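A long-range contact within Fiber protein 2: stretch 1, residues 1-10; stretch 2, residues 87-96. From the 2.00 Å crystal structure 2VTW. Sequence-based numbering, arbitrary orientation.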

ATOM      1  N   THR A   1      -2.490 -28.851   1.850  1.00 20.00           N
ATOM      2  CA  THR A   1      -3.199 -27.599   1.615  1.00 20.00           C
ATOM      3  C   THR A   1      -2.224 -26.454   1.357  1.00 20.00           C
ATOM      4  O   THR A   1      -1.294 -26.184   2.135  1.00 37.12           O
ATOM      5  N   SER A   2      -2.667 -25.935   0.452  1.00 36.22           N
ATOM      6  CA  SER A   2      -2.015 -24.702  -0.006  1.00 35.23           C
ATOM      7  C   SER A   2      -1.939 -23.633   1.084  1.00 33.67           C
ATOM      8  O   SER A   2      -2.911 -23.375   1.805  1.00 33.24           O
ATOM      9  N   SER A   3      -0.775 -22.999   1.180  1.00 32.29           N
ATOM     10  CA  SER A   3      -0.630 -21.818   2.020  1.00 31.01           C
ATOM     11  C   SER A   3      -1.051 -20.558   1.271  1.00 29.65           C
ATOM     12  O   SER A   3      -0.993 -19.462   1.828  1.00 29.34           O
ATOM     13  N   VAL A   4      -1.495 -20.705   0.019  1.00 27.53           N
ATOM     14  CA  VAL A   4      -2.015 -19.582  -0.775  1.00 26.61           C
ATOM     15  C   VAL A   4      -3.379 -19.936  -1.391  1.00 25.42           C
ATOM     16  O   VAL A   4      -3.543 -21.031  -1.928  1.00 26.18           O
ATOM     17  N   ALA A   5      -4.355 -19.034  -1.282  1.00 24.10           N
ATOM     18  CA  ALA A   5      -5.693 -19.203  -1.849  1.00 23.55           C
ATOM     19  C   ALA A   5      -6.196 -17.866  -2.413  1.00 23.15           C
ATOM     20  O   ALA A   5      -5.755 -16.817  -1.972  1.00 21.85           O
ATOM     21  N   ALA A   6      -7.115 -17.941  -3.384  1.00 22.24           N
ATOM     22  CA  ALA A   6      -7.705 -16.795  -4.096  1.00 22.20           C
ATOM     23  C   ALA A   6      -9.224 -16.871  -4.121  1.00 22.07           C
ATOM     24  O   ALA A   6      -9.779 -17.963  -4.274  1.00 21.92           O
ATOM     25  N   PHE A   7      -9.890 -15.724  -3.990  1.00 21.63           N
ATOM     26  CA  PHE A   7     -11.334 -15.577  -4.226  1.00 22.11           C
ATOM     27  C   PHE A   7     -11.591 -14.412  -5.223  1.00 22.49           C
ATOM     28  O   PHE A   7     -10.938 -13.356  -5.136  1.00 21.91           O
ATOM     29  N   THR A   8     -12.519 -14.616  -6.164  1.00 22.65           N
ATOM     30  CA  THR A   8     -12.915 -13.618  -7.164  1.00 23.16           C
ATOM     31  C   THR A   8     -14.428 -13.528  -7.196  1.00 23.97           C
ATOM     32  O   THR A   8     -15.120 -14.548  -7.214  1.00 23.28           O
ATOM     33  N   SER A   9     -14.946 -12.311  -7.207  1.00 24.16           N
ATOM     34  CA  SER A   9     -16.379 -12.093  -7.300  1.00 25.15           C
ATOM     35  C   SER A   9     -16.653 -10.799  -8.052  1.00 26.03           C
ATOM     36  O   SER A   9     -15.826  -9.897  -8.071  1.00 25.18           O
ATOM     37  N   GLY A  10     -17.831 -10.714  -8.655  1.00 27.63           N
ATOM     38  CA  GLY A  10     -18.266  -9.493  -9.357  1.00 27.96           C
ATOM     39  C   GLY A  10     -18.056  -9.676 -10.831  1.00 28.85           C
ATOM     40  O   GLY A  10     -17.798 -10.792 -11.264  1.00 28.60           O
ATOM     41  N   ASN A  87     -23.925  -7.306  -0.532  1.00 27.29           N
ATOM     42  CA  ASN A  87     -24.401  -8.318  -1.463  1.00 26.92           C
ATOM     43  C   ASN A  87     -23.288  -8.715  -2.394  1.00 26.84           C
ATOM     44  O   ASN A  87     -23.482  -8.837  -3.601  1.00 26.44           O
ATOM     45  N   ILE A  88     -22.108  -8.942  -1.816  1.00 26.25           N
ATOM     46  CA  ILE A  88     -21.039  -9.596  -2.554  1.00 26.65           C
ATOM     47  C   ILE A  88     -21.567 -10.949  -2.999  1.00 27.23           C
ATOM     48  O   ILE A  88     -22.071 -11.701  -2.186  1.00 27.31           O
ATOM     49  N   GLY A  89     -21.446 -11.234  -4.295  1.00 28.02           N
ATOM     50  CA  GLY A  89     -21.932 -12.461  -4.884  1.00 28.36           C
ATOM     51  C   GLY A  89     -20.983 -13.629  -4.701  1.00 28.98           C
ATOM     52  O   GLY A  89     -19.794 -13.459  -4.385  1.00 28.38           O
ATOM     53  N   GLN A  90     -21.522 -14.828  -4.908  1.00 29.67           N
ATOM     54  CA  GLN A  90     -20.745 -16.063  -4.841  1.00 30.48           C
ATOM     55  C   GLN A  90     -19.772 -15.909  -5.955  1.00 31.02           C
ATOM     56  O   GLN A  90     -20.068 -15.231  -6.935  1.00 31.55           O
ATOM     57  N   GLY A  91     -18.618 -16.541  -5.854  1.00 31.30           N
ATOM     58  CA  GLY A  91     -17.595 -16.268  -6.828  1.00 30.98           C
ATOM     59  C   GLY A  91     -16.878 -17.516  -7.208  1.00 31.41           C
ATOM     60  O   GLY A  91     -17.484 -18.568  -7.343  1.00 32.30           O
ATOM     61  N   THR A  92     -15.571 -17.408  -7.351  1.00 30.90           N
ATOM     62  CA  THR A  92     -14.743 -18.499  -7.807  1.00 30.66           C
ATOM     63  C   THR A  92     -13.617 -18.623  -6.785  1.00 30.61           C
ATOM     64  O   THR A  92     -12.965 -17.616  -6.444  1.00 29.04           O
ATOM     65  N   LEU A  93     -13.430 -19.844  -6.278  1.00 30.16           N
ATOM     66  CA  LEU A  93     -12.422 -20.138  -5.262  1.00 30.55           C
ATOM     67  C   LEU A  93     -11.321 -20.916  -5.937  1.00 30.47           C
ATOM     68  O   LEU A  93     -11.595 -21.676  -6.857  1.00 30.07           O
ATOM     69  N   GLU A  94     -10.075 -20.671  -5.528  1.00 31.39           N
ATOM     70  CA  GLU A  94      -8.898 -21.410  -6.003  1.00 32.10           C
ATOM     71  C   GLU A  94      -7.926 -21.628  -4.829  1.00 31.55           C
ATOM     72  O   GLU A  94      -7.524 -20.665  -4.199  1.00 31.36           O
ATOM     73  N   PRO A  95      -7.604 -22.895  -4.487  1.00 31.10           N
ATOM     74  CA  PRO A  95      -8.173 -24.147  -5.024  1.00 30.90           C
ATOM     75  C   PRO A  95      -9.696 -24.154  -4.839  1.00 30.59           C
ATOM     76  O   PRO A  95     -10.204 -23.468  -3.960  1.00 29.25           O
ATOM     77  N   SER A  96     -10.413 -24.906  -5.676  1.00 30.69           N
ATOM     78  CA  SER A  96     -11.879 -24.904  -5.665  1.00 30.72           C
ATOM     79  C   SER A  96     -12.503 -25.493  -4.397  1.00 30.59           C
ATOM     80  O   SER A  96     -13.643 -25.158  -4.062  1.00 30.79           O
TER

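The most unusual feature of this contact is G91, which lies across from S9 at a point where a side chain would not fit. A CB on G91 would point toward stretch 1 and lie 1.9 Å from the O of T8 and 2.8 Å from CE1 of F7, both clashes. With hydrogen alone, the CA of G91 comes within 3.0 Å of the O of T8 in a CA-H...O contact.

S9, in the t rotamer (chi1 179°), points toward the other stretch and donates a hydrogen bond from its OG to the carbonyl O of G89, 2.7 Å away. Serine suits this position because its short side chain carries a donor just far enough to satisfy a loop carbonyl.

The antiparallel ladder sets the remaining side chains. Paired backbone hydrogen bonds join A6 to E94 and T8 to T92, while F7 and L93 form the non-hydrogen-bonded pair between them. Because side chains alternate along extended strands, F7 and L93 project from one face of the sheet and A6, E94, T8 and T92 from the other. F7 takes the t rotamer with chi2 at 63°, and its ring reaches along the partner stretch. CD1 of F7 meets CD2 of L93 at 3.7 Å, an apolar contact that is oblique to the ring; L93 is m at chi1 and t at chi2. The ring's edge faces the loop, with CE1 of F7 3.7 Å from the N of G91 and CZ of F7 3.9 Å from the O of G89.

On the opposite face, A6 is small and buried, its CB 4.3 Å from the CB of E94. The glutamate is extended (chi1 and chi2 both t), which carries its carboxylate well beyond the alanine methyl. T8 and T92 both adopt m; beta-branched residues are at home in extended backbone. Water 1 lies 2.6 Å from OG1 of T8 and donates a hydrogen bond to the O of T92 at 3.0 Å, bridging the pair. Water 2 links the strand end to the loop, accepting from the N of G10 and donating to the O of Q90, each at 3.0 Å.

At the other end, P95, preceded by a cis peptide bond, offers its ring to small neighbours: CD of P95 is 4.3 Å from CB of A5, and CG of P95 is 4.3 Å from CB of S2. S2, in the t rotamer, turns its OG back to donate to the O of V4 at 2.7 Å.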

ATOM      1  CB  THR A   1      -4.106 -27.260   2.812  1.00 20.00           C
ATOM      2  OG1 THR A   1      -5.071 -28.303   2.994  1.00 20.00           O
ATOM      3  CG2 THR A   1      -4.962 -26.041   2.505  1.00 20.00           C
ATOM      4  CB  SER A   2      -2.727 -24.095  -1.235  1.00 35.87           C
ATOM      5  OG  SER A   2      -1.865 -23.165  -1.894  1.00 36.21           O
ATOM      6  CB  SER A   3       0.796 -21.720   2.515  1.00 31.24           C
ATOM      7  OG  SER A   3       1.717 -21.887   1.453  1.00 34.36           O
ATOM      8  CB  VAL A   4      -1.022 -19.198  -1.902  1.00 26.18           C
ATOM      9  CG1 VAL A   4      -1.547 -17.967  -2.647  1.00 26.63           C
ATOM     10  CG2 VAL A   4       0.377 -18.942  -1.335  1.00 25.65           C
ATOM     11  CB  ALA A   5      -6.674 -19.724  -0.805  1.00 23.32           C
ATOM     12  CB  ALA A   6      -7.182 -16.768  -5.544  1.00 21.68           C
ATOM     13  CB  PHE A   7     -12.054 -15.308  -2.901  1.00 21.32           C
ATOM     14  CG  PHE A   7     -13.520 -15.025  -3.035  1.00 21.47           C
ATOM     15  CD1 PHE A   7     -14.397 -15.996  -3.537  1.00 21.06           C
ATOM     16  CD2 PHE A   7     -14.052 -13.804  -2.616  1.00 20.98           C
ATOM     17  CE1 PHE A   7     -15.761 -15.736  -3.631  1.00 19.91           C
ATOM     18  CE2 PHE A   7     -15.426 -13.539  -2.711  1.00 22.51           C
ATOM     19  CZ  PHE A   7     -16.277 -14.515  -3.211  1.00 21.75           C
ATOM     20  CB  THR A   8     -12.426 -13.990  -8.566  1.00 22.95           C
ATOM     21  OG1 THR A   8     -11.023 -14.239  -8.515  1.00 24.09           O
ATOM     22  CG2 THR A   8     -12.713 -12.872  -9.590  1.00 23.13           C
ATOM     23  CB  SER A   9     -16.988 -11.997  -5.910  1.00 24.85           C
ATOM     24  OG  SER A   9     -18.384 -11.760  -5.964  1.00 25.18           O
ATOM     25  CB  ASN A  87     -25.665  -7.822  -2.211  1.00 27.77           C
ATOM     26  CG  ASN A  87     -26.329  -8.893  -3.086  1.00 28.05           C
ATOM     27  OD1 ASN A  87     -26.279 -10.103  -2.793  1.00 30.71           O
ATOM     28  ND2 ASN A  87     -26.932  -8.441  -4.201  1.00 27.17           N
ATOM     29  CB  ILE A  88     -19.724  -9.761  -1.718  1.00 26.19           C
ATOM     30  CG1 ILE A  88     -19.262  -8.414  -1.151  1.00 25.65           C
ATOM     31  CG2 ILE A  88     -18.598 -10.340  -2.550  1.00 25.03           C
ATOM     32  CD1 ILE A  88     -19.184  -7.286  -2.183  1.00 24.15           C
ATOM     33  CB  GLN A  90     -21.621 -17.300  -5.102  1.00 31.18           C
ATOM     34  CG  GLN A  90     -22.794 -17.482  -4.118  1.00 34.67           C
ATOM     35  CD  GLN A  90     -22.362 -17.977  -2.747  1.00 39.12           C
ATOM     36  OE1 GLN A  90     -21.395 -18.739  -2.631  1.00 42.46           O
ATOM     37  NE2 GLN A  90     -23.085 -17.551  -1.690  1.00 41.52           N
ATOM     38  CB  THR A  92     -14.199 -18.178  -9.213  1.00 30.66           C
ATOM     39  OG1 THR A  92     -15.299 -17.841 -10.071  1.00 32.22           O
ATOM     40  CG2 THR A  92     -13.401 -19.349  -9.806  1.00 31.40           C
ATOM     41  CB  LEU A  93     -13.048 -20.906  -4.080  1.00 29.96           C
ATOM     42  CG  LEU A  93     -13.940 -20.002  -3.202  1.00 30.32           C
ATOM     43  CD1 LEU A  93     -15.056 -20.744  -2.503  1.00 30.00           C
ATOM     44  CD2 LEU A  93     -13.105 -19.191  -2.172  1.00 29.37           C
ATOM     45  CB  GLU A  94      -8.168 -20.667  -7.131  1.00 32.91           C
ATOM     46  CG  GLU A  94      -6.888 -21.401  -7.629  1.00 33.63           C
ATOM     47  CD  GLU A  94      -6.128 -20.660  -8.763  1.00 36.68           C
ATOM     48  OE1 GLU A  94      -6.649 -19.600  -9.244  1.00 43.60           O
ATOM     49  OE2 GLU A  94      -5.016 -21.145  -9.175  1.00 38.75           O
ATOM     50  CB  PRO A  95      -7.513 -25.245  -4.174  1.00 31.15           C
ATOM     51  CG  PRO A  95      -6.345 -24.596  -3.472  1.00 31.11           C
ATOM     52  CD  PRO A  95      -6.612 -23.132  -3.415  1.00 31.04           C
ATOM     53  CB  SER A  96     -12.428 -25.625  -6.923  1.00 31.32           C
ATOM     54  OG  SER A  96     -11.808 -26.887  -7.102  1.00 31.98           O
TER
HETATM   55  O   HOH W   1     -10.461 -16.689  -7.732  1.00 21.07           O
HETATM   56  O   HOH W   2     -19.910 -12.820  -8.794  1.00 32.84           O